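Local coordinates for penicillin-binding protein PbpB (PDB 6KGU) that synthesises cross-linked peptidoglycan from lipid intermediates during cell wall biogenesis and is the target of beta-lactam antibiotics such as aztreonam, at residues Ser20-Asn25 against Thr192-Leu197; Ser216-Val221 against Asp516-Asn521; Asn240-Ser245 against Lys254-Pro259; Gly404-Pro409 against Asp429-Val434; Gln471-Thr476 against Ala502-Pro507. All blocks are in the same frame, centred on the assembly; numbering follows the deposited sequence. Where two conformers were deposited one is given.

Contact 1. Residues Ser20-Asn25 against Thr192-Leu197; sequences SIVDRN and TVVLTL
Ile21 and Val22 pair with Val193 and Val194 as neighbouring parallel strands of a six-stranded mixed sheet, in which strand 28-36 flanks strand 21-22 and strand 412-416 flanks strand 192-195. Three backbone bonds define the register: Val193 N to Ser20 O, Val22 N to Val193 O and Leu195 N to Val22 O, all with N-H...O angles of at least 167°. The side chains fall on two faces. On the face of Ile21 and Val193, Ile21 CG2, anti to its backbone N, meets Leu195 CD1 at 3.7 Å, the two side chains crossing obliquely; Leu159 of helix 156-160 covers both Ile21 and Val193. On the other face, Val22 CG2 meets Val194 CG2 at 4.0 Å, methyl against methyl. Beyond the paired residues the Asp23 carboxylate serves both segments: OD1 accepts from Asn25 N at 2.9 Å, an Asx turn, and from Asp27 N, while OD2 reaches across to Asn199 N, just beyond Leu197. Arg24 N is directed at Leu197 O (2.9 Å, 177° at the hydrogen). The Arg24 side chain is bent, and its NH1 also forms a salt bridge with Glu232. NH1 lies 2.9 Å from Thr196 O, which sits at the guanidinium edge, 1° out of its plane, and receives the proton on a lone pair in the carbonyl plane.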
# COMPACT_ATOMS: atom_id res chain seq x y z
N SER A 20 -9.62 20.51 -15.58
CA SER A 20 -8.30 19.91 -15.51
C SER A 20 -8.18 18.96 -14.32
O SER A 20 -8.97 19.00 -13.38
CB SER A 20 -7.22 20.99 -15.40
OG SER A 20 -7.19 21.80 -16.56
N ILE A 21 -7.16 18.10 -14.38
CA ILE A 21 -6.76 17.26 -13.26
C ILE A 21 -5.34 17.67 -12.90
O ILE A 21 -4.44 17.59 -13.75
CB ILE A 21 -6.83 15.75 -13.60
CG1 ILE A 21 -8.25 15.34 -14.01
CG2 ILE A 21 -6.31 14.91 -12.42
CD1 ILE A 21 -8.38 13.89 -14.51
N VAL A 22 -5.14 18.12 -11.66
CA VAL A 22 -3.84 18.63 -11.22
C VAL A 22 -3.46 17.92 -9.93
O VAL A 22 -4.29 17.31 -9.26
CB VAL A 22 -3.85 20.17 -11.01
CG1 VAL A 22 -4.41 20.88 -12.24
CG2 VAL A 22 -4.66 20.55 -9.77
N ASP A 23 -2.18 18.00 -9.57
CA ASP A 23 -1.70 17.39 -8.34
C ASP A 23 -1.90 18.38 -7.18
O ASP A 23 -2.44 19.48 -7.37
CB ASP A 23 -0.26 16.91 -8.49
CG ASP A 23 0.81 18.02 -8.28
OD1 ASP A 23 0.48 19.22 -8.27
OD2 ASP A 23 2.00 17.67 -8.13
N ARG A 24 -1.47 18.00 -5.97
CA ARG A 24 -1.74 18.81 -4.79
C ARG A 24 -1.14 20.21 -4.88
O ARG A 24 -1.62 21.13 -4.21
CB ARG A 24 -1.24 18.09 -3.53
CG ARG A 24 0.28 18.05 -3.35
CD ARG A 24 0.70 17.15 -2.16
NE ARG A 24 0.20 17.63 -0.86
CZ ARG A 24 -0.74 17.04 -0.13
NH1 ARG A 24 -1.32 15.92 -0.53
NH2 ARG A 24 -1.10 17.56 1.04
N ASN A 25 -0.12 20.39 -5.71
CA ASN A 25 0.51 21.69 -5.90
C ASN A 25 0.11 22.35 -7.21
O ASN A 25 0.81 23.25 -7.67
CB ASN A 25 2.03 21.53 -5.81
CG ASN A 25 2.46 20.86 -4.52
OD1 ASN A 25 2.03 21.25 -3.43
ND2 ASN A 25 3.33 19.86 -4.63
N THR A 192 -12.18 21.80 -11.84
CA THR A 192 -10.85 21.22 -11.79
C THR A 192 -10.71 20.33 -10.56
O THR A 192 -11.15 20.69 -9.47
CB THR A 192 -9.79 22.33 -11.77
OG1 THR A 192 -9.64 22.84 -13.10
CG2 THR A 192 -8.43 21.79 -11.30
N VAL A 193 -10.12 19.15 -10.76
CA VAL A 193 -9.98 18.13 -9.72
C VAL A 193 -8.54 18.17 -9.20
O VAL A 193 -7.59 17.92 -9.95
CB VAL A 193 -10.35 16.74 -10.26
CG1 VAL A 193 -9.92 15.64 -9.29
CG2 VAL A 193 -11.87 16.65 -10.52
N VAL A 194 -8.37 18.47 -7.91
CA VAL A 194 -7.06 18.55 -7.26
C VAL A 194 -6.80 17.23 -6.53
O VAL A 194 -7.54 16.88 -5.61
CB VAL A 194 -6.99 19.73 -6.28
CG1 VAL A 194 -5.60 19.82 -5.65
CG2 VAL A 194 -7.40 21.06 -6.97
N LEU A 195 -5.76 16.50 -6.93
CA LEU A 195 -5.43 15.23 -6.30
C LEU A 195 -4.52 15.44 -5.09
O LEU A 195 -3.85 16.46 -4.95
CB LEU A 195 -4.75 14.29 -7.30
CG LEU A 195 -5.55 14.05 -8.59
CD1 LEU A 195 -4.82 13.12 -9.54
CD2 LEU A 195 -6.93 13.48 -8.25
N THR A 196 -4.48 14.43 -4.22
CA THR A 196 -3.49 14.40 -3.15
C THR A 196 -2.09 14.07 -3.65
O THR A 196 -1.13 14.25 -2.89
CB THR A 196 -3.90 13.39 -2.07
OG1 THR A 196 -4.06 12.09 -2.68
CG2 THR A 196 -5.22 13.79 -1.42
N LEU A 197 -1.96 13.56 -4.88
CA LEU A 197 -0.66 13.19 -5.43
C LEU A 197 0.31 14.36 -5.42
O LEU A 197 -0.07 15.51 -5.63
CB LEU A 197 -0.79 12.69 -6.88
CG LEU A 197 -1.59 11.41 -7.16
CD1 LEU A 197 -1.54 11.06 -8.66
CD2 LEU A 197 -1.09 10.22 -6.31

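Contact 2. Residues Ser216-Val221 against Asp516-Asn521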
# COMPACT_ATOMS: atom_id res chain seq x y z
N SER A 216 14.09 -7.25 -10.73
CA SER A 216 13.68 -8.44 -9.99
C SER A 216 13.15 -9.55 -10.89
O SER A 216 13.03 -10.69 -10.43
CB SER A 216 12.60 -8.09 -8.98
OG SER A 216 11.40 -7.77 -9.67
N GLY A 217 12.81 -9.24 -12.15
CA GLY A 217 12.14 -10.25 -12.96
C GLY A 217 10.70 -10.52 -12.59
O GLY A 217 10.10 -11.46 -13.13
N ALA A 218 10.12 -9.73 -11.67
CA ALA A 218 8.73 -9.91 -11.29
C ALA A 218 7.79 -9.69 -12.48
O ALA A 218 8.10 -8.95 -13.42
CB ALA A 218 8.36 -8.93 -10.16
N HIS A 219 6.63 -10.34 -12.43
CA HIS A 219 5.59 -10.13 -13.45
C HIS A 219 4.99 -8.74 -13.36
O HIS A 219 4.50 -8.21 -14.36
CB HIS A 219 4.44 -11.14 -13.30
CG HIS A 219 4.79 -12.54 -13.67
ND1 HIS A 219 4.01 -13.62 -13.29
CD2 HIS A 219 5.80 -13.05 -14.41
CE1 HIS A 219 4.54 -14.73 -13.76
NE2 HIS A 219 5.62 -14.41 -14.45
N ASN A 220 4.94 -8.16 -12.16
CA ASN A 220 4.49 -6.79 -12.02
C ASN A 220 4.88 -6.29 -10.64
O ASN A 220 5.19 -7.08 -9.75
CB ASN A 220 2.98 -6.65 -12.27
CG ASN A 220 2.18 -7.71 -11.58
OD1 ASN A 220 1.82 -8.74 -12.18
ND2 ASN A 220 1.89 -7.48 -10.31
N VAL A 221 4.91 -4.97 -10.49
CA VAL A 221 5.32 -4.32 -9.24
C VAL A 221 4.38 -3.14 -9.03
O VAL A 221 3.95 -2.50 -9.98
CB VAL A 221 6.81 -3.84 -9.30
CG1 VAL A 221 7.24 -3.03 -8.01
CG2 VAL A 221 7.75 -5.03 -9.46
N ASP A 516 5.12 -9.29 -7.86
CA ASP A 516 4.47 -10.53 -8.28
C ASP A 516 5.55 -11.48 -8.78
O ASP A 516 6.05 -11.33 -9.90
CB ASP A 516 3.42 -10.26 -9.34
CG ASP A 516 2.71 -11.54 -9.80
OD1 ASP A 516 3.14 -12.65 -9.43
OD2 ASP A 516 1.72 -11.44 -10.55
N ASN A 517 5.91 -12.43 -7.93
CA ASN A 517 6.84 -13.51 -8.25
C ASN A 517 8.18 -13.07 -8.85
O ASN A 517 8.53 -13.47 -9.97
CB ASN A 517 6.17 -14.53 -9.16
CG ASN A 517 6.98 -15.81 -9.27
OD1 ASN A 517 7.53 -16.30 -8.27
ND2 ASN A 517 7.07 -16.35 -10.46
N PRO A 518 8.98 -12.28 -8.13
CA PRO A 518 10.30 -11.91 -8.65
C PRO A 518 11.25 -13.10 -8.62
O PRO A 518 11.15 -13.98 -7.76
CB PRO A 518 10.76 -10.80 -7.70
CG PRO A 518 10.10 -11.16 -6.39
CD PRO A 518 8.77 -11.79 -6.76
N ALA A 519 12.16 -13.12 -9.59
CA ALA A 519 13.25 -14.09 -9.58
C ALA A 519 14.42 -13.62 -8.72
O ALA A 519 15.23 -14.44 -8.29
CB ALA A 519 13.72 -14.36 -11.02
N ARG A 520 14.50 -12.31 -8.45
CA ARG A 520 15.61 -11.70 -7.73
C ARG A 520 15.06 -10.60 -6.83
O ARG A 520 13.88 -10.26 -6.88
CB ARG A 520 16.66 -11.12 -8.70
CG ARG A 520 17.29 -12.17 -9.63
CD ARG A 520 18.12 -11.52 -10.75
NE ARG A 520 17.27 -10.81 -11.70
CZ ARG A 520 16.61 -11.42 -12.68
NH1 ARG A 520 16.70 -12.73 -12.83
NH2 ARG A 520 15.84 -10.71 -13.49
N ASN A 521 15.94 -10.04 -5.99
CA ASN A 521 15.67 -8.81 -5.24
C ASN A 521 15.22 -7.66 -6.12
O ASN A 521 15.46 -7.67 -7.33
CB ASN A 521 16.92 -8.33 -4.51
CG ASN A 521 17.03 -8.91 -3.15
OD1 ASN A 521 16.36 -9.89 -2.84
ND2 ASN A 521 17.89 -8.32 -2.32
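Ser216 O receives two backbone donors from the facing loop: Arg520 N at 3.0 Å and, through a weak, bent bond, Ala519 N at 2.7 Å. The same oxygen lies over one face of the Arg520 guanidinium, 4.1 Å above its plane and offset toward the rim. Beside it Pro518 packs by CB on Ser216 CB (3.5 Å) and on Ala218 CB (3.9 Å). Farther along, His219 N donates to Asp516 O at 2.8 Å, and Asp516 N returns a bond to Asn220 O, with 171° at the hydrogen. The planes of the His219 ring and the Asp516 carboxylate are 71° apart, with His219 ND1 4.1 Å from Asp516 OD1.

The second shell fixes both segments. Ser216 OG accepts from Ala218 N, an ST turn, and also bonds Ala212 O in helix 199-216; Gly217, with positive phi, ends that helix. On the opposing loop, Arg520 NE reaches Leu215 O, Pro518 O accepts from His528 and Asn517 OD1 from Tyr494 N. The contact thus ties the passage from helix 199-216 into strand 220-227 to the loop leaving strand 509-516. Its polar grip is mainly backbone to backbone, while the nearby Asp516 carboxylate could favour a protonated His219.

Contact 3. Residues Asn240-Ser245 against Lys254-Pro259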
# COMPACT_ATOMS: atom_id res chain seq x y z
N ASN A 240 4.84 -0.67 -16.08
CA ASN A 240 4.24 -0.92 -17.40
C ASN A 240 3.02 -0.03 -17.66
O ASN A 240 2.08 -0.45 -18.34
CB ASN A 240 3.87 -2.40 -17.54
CG ASN A 240 3.66 -2.82 -18.99
OD1 ASN A 240 4.27 -2.26 -19.90
ND2 ASN A 240 2.80 -3.82 -19.21
N THR A 241 3.02 1.19 -17.10
CA THR A 241 1.85 2.05 -17.14
C THR A 241 1.64 2.61 -18.55
O THR A 241 2.57 3.13 -19.17
CB THR A 241 2.00 3.22 -16.17
OG1 THR A 241 2.27 2.72 -14.85
CG2 THR A 241 0.72 4.04 -16.13
N PHE A 242 0.39 2.56 -19.02
CA PHE A 242 0.10 3.00 -20.38
C PHE A 242 0.26 4.51 -20.52
O PHE A 242 0.38 5.27 -19.55
CB PHE A 242 -1.30 2.58 -20.78
CG PHE A 242 -2.39 3.52 -20.30
CD1 PHE A 242 -2.62 3.70 -18.94
CD2 PHE A 242 -3.19 4.19 -21.21
CE1 PHE A 242 -3.64 4.54 -18.49
CE2 PHE A 242 -4.20 5.02 -20.77
CZ PHE A 242 -4.43 5.20 -19.39
N ASP A 243 0.24 4.95 -21.77
CA ASP A 243 0.38 6.38 -22.07
C ASP A 243 -0.92 6.90 -22.65
O ASP A 243 -1.23 6.61 -23.82
CB ASP A 243 1.53 6.60 -23.05
CG ASP A 243 1.78 8.06 -23.36
OD1 ASP A 243 0.98 8.94 -22.95
OD2 ASP A 243 2.78 8.33 -24.04
N PRO A 244 -1.71 7.65 -21.89
CA PRO A 244 -3.01 8.12 -22.40
C PRO A 244 -2.90 9.17 -23.50
O PRO A 244 -3.93 9.52 -24.08
CB PRO A 244 -3.69 8.69 -21.15
CG PRO A 244 -2.55 9.15 -20.28
CD PRO A 244 -1.43 8.17 -20.53
N SER A 245 -1.72 9.70 -23.80
CA SER A 245 -1.58 10.53 -24.99
C SER A 245 -1.55 9.69 -26.27
O SER A 245 -1.44 10.26 -27.36
CB SER A 245 -0.31 11.38 -24.91
OG SER A 245 0.87 10.60 -25.12
N LYS A 254 0.30 -3.03 -22.38
CA LYS A 254 0.52 -2.09 -21.29
C LYS A 254 -0.46 -2.38 -20.15
O LYS A 254 -1.45 -3.09 -20.33
CB LYS A 254 0.36 -0.65 -21.79
CG LYS A 254 1.54 -0.19 -22.66
CD LYS A 254 2.71 0.07 -21.73
CE LYS A 254 4.05 -0.02 -22.38
NZ LYS A 254 5.05 0.16 -21.27
N GLN A 255 -0.16 -1.83 -18.98
CA GLN A 255 -1.09 -1.85 -17.86
C GLN A 255 -1.96 -0.61 -17.94
O GLN A 255 -1.46 0.52 -17.83
CB GLN A 255 -0.34 -1.93 -16.53
CG GLN A 255 -1.23 -1.74 -15.29
CD GLN A 255 -2.30 -2.82 -15.17
OE1 GLN A 255 -3.50 -2.55 -15.31
NE2 GLN A 255 -1.86 -4.04 -14.90
N LEU A 256 -3.27 -0.82 -18.16
CA LEU A 256 -4.24 0.25 -18.32
C LEU A 256 -4.97 0.59 -17.03
O LEU A 256 -5.63 1.63 -16.97
CB LEU A 256 -5.28 -0.12 -19.38
CG LEU A 256 -4.80 -0.74 -20.71
CD1 LEU A 256 -5.95 -0.86 -21.71
CD2 LEU A 256 -3.66 0.04 -21.30
N GLY A 257 -4.91 -0.28 -16.02
CA GLY A 257 -5.72 -0.13 -14.82
C GLY A 257 -4.91 0.31 -13.62
O GLY A 257 -3.91 1.03 -13.77
N ASN A 258 -5.31 -0.10 -12.43
CA ASN A 258 -4.73 0.42 -11.19
C ASN A 258 -4.66 -0.71 -10.17
O ASN A 258 -5.42 -0.73 -9.19
CB ASN A 258 -5.54 1.62 -10.70
CG ASN A 258 -4.82 2.42 -9.63
OD1 ASN A 258 -3.60 2.34 -9.48
ND2 ASN A 258 -5.59 3.21 -8.88
N PRO A 259 -3.75 -1.67 -10.37
CA PRO A 259 -3.68 -2.85 -9.49
C PRO A 259 -3.56 -2.55 -8.00
O PRO A 259 -4.00 -3.36 -7.18
CB PRO A 259 -2.41 -3.58 -9.97
CG PRO A 259 -2.16 -3.09 -11.34
CD PRO A 259 -2.73 -1.69 -11.43
O HOH W 1 5.53 2.23 -19.23
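Lys254 NZ donates to Asn240 OD1 at 2.9 Å; the bend of the lysine chain at chi2 puts CD close to the same oxygen. The ammonium approaches that oxygen 24° away from the amide carbonyl plane. NZ also donates to a water, 2.9 Å away, which in turn donates to Thr241 O, so the lysine is linked to two successive residues of the opposite segment. The other end of the same amide, Asn240 ND2, donates to Asp253 O, which fixes which way round the group lies. Nearer the backbone, Lys254 CB packs on Phe242 CB at 3.8 Å. Gln255 comes next and supplies the single backbone bridge, opposite Thr241: its N donates to Asn240 O (2.7 Å, 166° at the hydrogen), and its O accepts from Phe242 N (3.0 Å, 146°). The Gln255 side chain folds back at chi2, and OE1 takes the N-H of Gly257 on a lone pair in the amide plane. Leu256 then approaches Phe242 at about a right angle, CD2 lying 3.5 Å from Phe242 CB and obliquely to the ring. Asn258 occupies the N-cap position of helix 259-262, which begins at Pro259. Together these bonds close the loop that follows strand 233-238; Ala135 of helix 135-138 packs on Thr241 and Phe242, while Asn238 of the strand touches Gln255, Asn258 and Pro259.

Contact 4. Residues Gly404-Pro409 against Asp429-Val434; sequences GVRVPP and DDIRVV
Val405-Arg406 and Ile431-Arg432 form a two-stranded antiparallel sheet in the transpeptidase domain. Arg406 and Ile431 are its hydrogen-bonded pair: Arg406 N donates to Ile431 O at 2.7 Å and Ile431 N to Arg406 O at 2.9 Å, the latter donor lying in the carbonyl plane. Val405 and Arg432 form the adjoining non-hydrogen-bonded pair; there Val405 O is taken by Asn402 ND2 instead. At the end of the sheet Gly404 O accepts from Val433 N (2.8 Å, 165° at the hydrogen) and weakly from Val434 N. Gly404 CA makes a CA-H...O contact with Val434 O, an approach that a backbone with phi 94° and no CB permits. Val434 O has a stronger donor: Arg432 NH1 donates to it at 3.0 Å, the oxygen lying almost in the guanidinium plane, while Val433 O is bound by Lys347 NZ. The Arg406 side chain lies alongside Ile431, pointing the same way, and bends at chi3; its NE donates to Lys347 O, at the end of helix 338-347. One face of this guanidinium is met by Ile431 CD1, 3.2 Å from NH2. On the sheet face carrying Val405 and Arg432, Asp430 CG touches Val405 CG1 at 3.5 Å. The other valine methyl, CG2, sits over the centre of the Arg432 guanidinium, 3.3 Å above its plane.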
# COMPACT_ATOMS: atom_id res chain seq x y z
N GLY A 404 -1.98 5.10 16.23
CA GLY A 404 -3.08 4.19 16.45
C GLY A 404 -4.38 4.57 15.78
O GLY A 404 -5.35 3.82 15.87
N VAL A 405 -4.44 5.72 15.10
CA VAL A 405 -5.69 6.19 14.51
C VAL A 405 -5.61 6.00 13.00
O VAL A 405 -4.85 6.70 12.31
CB VAL A 405 -5.97 7.65 14.87
CG1 VAL A 405 -7.21 8.12 14.15
CG2 VAL A 405 -6.14 7.79 16.39
N ARG A 406 -6.41 5.08 12.48
CA ARG A 406 -6.46 4.84 11.05
C ARG A 406 -7.28 5.92 10.38
O ARG A 406 -8.39 6.23 10.83
CB ARG A 406 -7.06 3.47 10.77
CG ARG A 406 -6.95 3.03 9.30
CD ARG A 406 -7.23 1.55 9.17
NE ARG A 406 -8.60 1.17 9.52
CZ ARG A 406 -9.66 1.31 8.71
NH1 ARG A 406 -9.52 1.84 7.50
NH2 ARG A 406 -10.86 0.92 9.11
N VAL A 407 -6.73 6.50 9.32
CA VAL A 407 -7.45 7.49 8.53
C VAL A 407 -7.57 6.92 7.12
O VAL A 407 -6.56 6.81 6.40
CB VAL A 407 -6.74 8.86 8.54
CG1 VAL A 407 -7.54 9.91 7.74
CG2 VAL A 407 -6.52 9.35 9.98
N PRO A 408 -8.77 6.53 6.69
CA PRO A 408 -8.93 5.93 5.36
C PRO A 408 -8.31 6.80 4.28
O PRO A 408 -8.51 8.02 4.27
CB PRO A 408 -10.46 5.84 5.21
CG PRO A 408 -10.95 5.72 6.64
CD PRO A 408 -10.05 6.65 7.41
N PRO A 409 -7.52 6.21 3.39
CA PRO A 409 -6.79 7.02 2.41
C PRO A 409 -7.74 7.67 1.42
O PRO A 409 -8.79 7.13 1.08
CB PRO A 409 -5.88 6.00 1.71
CG PRO A 409 -6.52 4.69 1.96
CD PRO A 409 -7.20 4.78 3.29
N ASP A 429 -13.73 10.08 8.66
CA ASP A 429 -13.68 9.99 10.11
C ASP A 429 -12.54 9.08 10.58
O ASP A 429 -12.31 8.01 10.01
CB ASP A 429 -15.01 9.48 10.65
CG ASP A 429 -16.05 10.59 10.76
OD1 ASP A 429 -15.66 11.75 11.03
OD2 ASP A 429 -17.25 10.32 10.55
N ASP A 430 -11.84 9.54 11.63
CA ASP A 430 -10.86 8.77 12.37
C ASP A 430 -11.41 7.41 12.79
O ASP A 430 -12.60 7.26 13.08
CB ASP A 430 -10.45 9.51 13.65
CG ASP A 430 -9.50 10.66 13.40
OD1 ASP A 430 -9.05 10.86 12.25
OD2 ASP A 430 -9.18 11.36 14.38
N ILE A 431 -10.52 6.42 12.86
CA ILE A 431 -10.83 5.10 13.40
C ILE A 431 -9.71 4.71 14.35
O ILE A 431 -8.60 4.39 13.91
CB ILE A 431 -11.01 4.04 12.30
CG1 ILE A 431 -12.05 4.52 11.28
CG2 ILE A 431 -11.40 2.71 12.93
CD1 ILE A 431 -12.00 3.78 9.99
N ARG A 432 -10.01 4.72 15.65
CA ARG A 432 -9.08 4.30 16.69
C ARG A 432 -8.92 2.78 16.64
O ARG A 432 -9.88 2.04 16.88
CB ARG A 432 -9.60 4.77 18.05
CG ARG A 432 -8.93 4.15 19.30
CD ARG A 432 -7.52 4.65 19.52
NE ARG A 432 -7.42 6.10 19.64
CZ ARG A 432 -6.27 6.76 19.64
NH1 ARG A 432 -5.12 6.09 19.54
NH2 ARG A 432 -6.26 8.08 19.72
N VAL A 433 -7.72 2.31 16.30
CA VAL A 433 -7.41 0.88 16.23
C VAL A 433 -6.71 0.39 17.49
O VAL A 433 -7.09 -0.63 18.07
CB VAL A 433 -6.55 0.57 14.98
CG1 VAL A 433 -6.22 -0.92 14.92
CG2 VAL A 433 -7.24 1.06 13.70
N VAL A 434 -5.66 1.08 17.91
CA VAL A 434 -4.94 0.81 19.14
C VAL A 434 -4.58 2.16 19.75
O VAL A 434 -4.69 3.20 19.10
CB VAL A 434 -3.67 -0.03 18.92
CG1 VAL A 434 -4.01 -1.40 18.37
CG2 VAL A 434 -2.69 0.73 18.02

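Contact 5. Residues Gln471-Thr476 against Ala502-Pro507; sequences QMAGKT and ATADNP. With AZR (2-({[(1Z)-1-(2-amino-1,3-thiazol-4-yl)-2-oxo-2-{[(2S,3S)-1-oxo-3-(sulfoamino)butan-2-yl]amino}ethylidene]amino}oxy)-2-methylpropanoic acid), chain B.
Gln471 lays its side-chain amide against the carboxylate of Asp505, the two planes stacked and 25° apart while the side chains themselves cross at about a right angle. Gln471 CD is 3.6 Å from Asp505 OD1. The amide is anchored beyond this stack by a bond between OE1 and Gln444 NE2. Asp505 OD1 is gripped from above the carboxylate plane by Thr503 OG1 (2.8 Å), and a water donates to the same oxygen while accepting from Gln471 N. Asp505 CG stands between its backbone N and carbonyl carbon (chi1 61°), folded toward Thr503. The direct bond across the contact is Ala504 N to Gln471 O, 2.8 Å long with 164° at the hydrogen. Apolar contacts flank it: Met472, bent at chi2, brings SD to 3.7 Å from Ala502 CB, and Ala473 CB faces Ala504 CB. A cis peptide precedes Thr503 as the chain leaves strand 493-502. Strand 473-483 runs on from this packing to the ligand, where Thr476 OG1 donates to O33 of the aztreonam group at 2.6 Å and Lys475 NZ approaches the same oxygen at 2.9 Å. Lys475 NZ is hydrogen-bonded to Ser324 OG and its side chain touches Ser269, the acylated serine by similarity, an organisation consistent with the KTG motif of penicillin-binding transpeptidases.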
# COMPACT_ATOMS: atom_id res chain seq x y z
N GLN A 471 15.30 6.02 11.99
CA GLN A 471 14.55 4.93 12.62
C GLN A 471 13.52 4.34 11.64
O GLN A 471 12.31 4.43 11.83
CB GLN A 471 13.87 5.41 13.90
CG GLN A 471 14.80 5.85 15.02
CD GLN A 471 14.09 6.00 16.37
OE1 GLN A 471 13.05 5.38 16.61
NE2 GLN A 471 14.66 6.81 17.25
N MET A 472 14.02 3.73 10.57
CA MET A 472 13.11 3.04 9.67
C MET A 472 12.50 1.84 10.38
O MET A 472 13.12 1.23 11.26
CB MET A 472 13.82 2.60 8.39
CG MET A 472 14.31 3.77 7.49
SD MET A 472 13.03 4.98 7.09
CE MET A 472 14.03 6.24 6.31
N ALA A 473 11.27 1.51 10.00
CA ALA A 473 10.54 0.39 10.60
C ALA A 473 9.62 -0.19 9.54
O ALA A 473 9.02 0.56 8.77
CB ALA A 473 9.73 0.83 11.82
N GLY A 474 9.49 -1.52 9.53
CA GLY A 474 8.69 -2.16 8.50
C GLY A 474 8.53 -3.66 8.73
O GLY A 474 8.86 -4.19 9.79
N LYS A 475 8.01 -4.33 7.71
CA LYS A 475 7.77 -5.76 7.76
C LYS A 475 7.81 -6.32 6.35
O LYS A 475 7.20 -5.76 5.43
CB LYS A 475 6.41 -6.08 8.41
CG LYS A 475 6.12 -7.57 8.56
CD LYS A 475 7.04 -8.19 9.62
CE LYS A 475 6.93 -9.70 9.64
NZ LYS A 475 7.73 -10.35 8.56
N THR A 476 8.52 -7.44 6.19
CA THR A 476 8.63 -8.20 4.95
C THR A 476 7.49 -9.20 4.84
O THR A 476 6.94 -9.66 5.85
CB THR A 476 9.95 -8.96 4.91
OG1 THR A 476 10.17 -9.56 6.20
CG2 THR A 476 11.14 -8.04 4.55
N ALA A 502 8.43 5.72 7.59
CA ALA A 502 9.55 6.66 7.75
C ALA A 502 9.08 7.90 8.54
O ALA A 502 8.29 8.69 8.03
CB ALA A 502 10.09 7.07 6.39
N THR A 503 9.50 8.05 9.80
CA THR A 503 10.26 7.07 10.57
C THR A 503 9.47 6.69 11.82
O THR A 503 8.41 7.25 12.10
CB THR A 503 11.60 7.63 11.03
OG1 THR A 503 11.33 8.76 11.87
CG2 THR A 503 12.44 8.08 9.85
N ALA A 504 10.04 5.78 12.62
CA ALA A 504 9.35 5.30 13.81
C ALA A 504 9.18 6.41 14.84
O ALA A 504 8.13 6.52 15.49
CB ALA A 504 10.10 4.13 14.43
N ASP A 505 10.20 7.25 15.01
CA ASP A 505 10.11 8.28 16.03
C ASP A 505 9.37 9.51 15.52
O ASP A 505 8.83 10.27 16.32
CB ASP A 505 11.50 8.65 16.52
CG ASP A 505 12.37 9.21 15.40
OD1 ASP A 505 12.53 8.55 14.35
OD2 ASP A 505 12.88 10.33 15.57
N ASN A 506 9.33 9.70 14.21
CA ASN A 506 8.57 10.80 13.59
C ASN A 506 7.93 10.31 12.29
O ASN A 506 8.47 10.50 11.20
CB ASN A 506 9.48 12.01 13.34
CG ASN A 506 8.71 13.21 12.85
OD1 ASN A 506 7.49 13.27 12.98
ND2 ASN A 506 9.41 14.17 12.28
N PRO A 507 6.76 9.67 12.38
CA PRO A 507 6.13 9.13 11.17
C PRO A 507 5.71 10.25 10.22
O PRO A 507 4.92 11.13 10.58
CB PRO A 507 4.92 8.36 11.72
CG PRO A 507 5.34 7.98 13.12
CD PRO A 507 6.08 9.20 13.60
C7 AZR B . 8.76 -16.64 6.10
S8 AZR B . 0.69 -17.22 3.58
O9 AZR B . 5.47 -13.83 4.92
O10 AZR B . 5.07 -18.36 6.14
O11 AZR B . 6.55 -19.12 3.47
N12 AZR B . 8.22 -14.25 6.42
N13 AZR B . 5.76 -16.59 4.90
N14 AZR B . 5.21 -19.00 3.01
N15 AZR B . 2.58 -18.36 2.24
N16 AZR B . 0.57 -18.12 1.05
S17 AZR B . 9.23 -13.21 5.76
C18 AZR B . 7.84 -15.50 5.73
C19 AZR B . 6.35 -15.81 5.99
C20 AZR B . 5.63 -14.44 5.95
C21 AZR B . 5.12 -17.75 5.07
C22 AZR B . 4.51 -18.30 3.83
C23 AZR B . 7.39 -19.83 2.58
C24 AZR B . 3.09 -18.03 3.49
C25 AZR B . 2.23 -17.42 4.34
C26 AZR B . 1.33 -17.98 2.15
C27 AZR B . 7.57 -18.93 1.37
C28 AZR B . 8.72 -20.15 3.24
C29 AZR B . 6.67 -21.12 2.19
O30 AZR B . 5.76 -21.60 2.84
O31 AZR B . 7.17 -21.68 1.13
O32 AZR B . 10.53 -13.78 5.80
O33 AZR B . 9.29 -11.99 6.73
O34 AZR B . 8.66 -12.75 4.55
O HOH W 2 14.55 8.68 12.56

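In the fold
Contact 1 belongs to the mixed sheet that joins N-terminal strands to strand 412-416, whereas contacts 2 and 5 reach the six-stranded antiparallel sheet of the transpeptidase domain; the centres of contacts 2 and 5 lie about 24 Å apart. Contacts 3, 4 and 5 are nested in the loop of chain that contact 2 closes. Contacts 3 and 4 sit on opposite sides of the chain's centre, with centres about 31 Å apart, while contacts 4 and 5 approach to about 8 Å between nearest atoms. Contact 5 alone contains residues of the aztreonam pocket; in contact 2 the Asn517 side chain is about 10 Å from the drug. None of the five touches another directly.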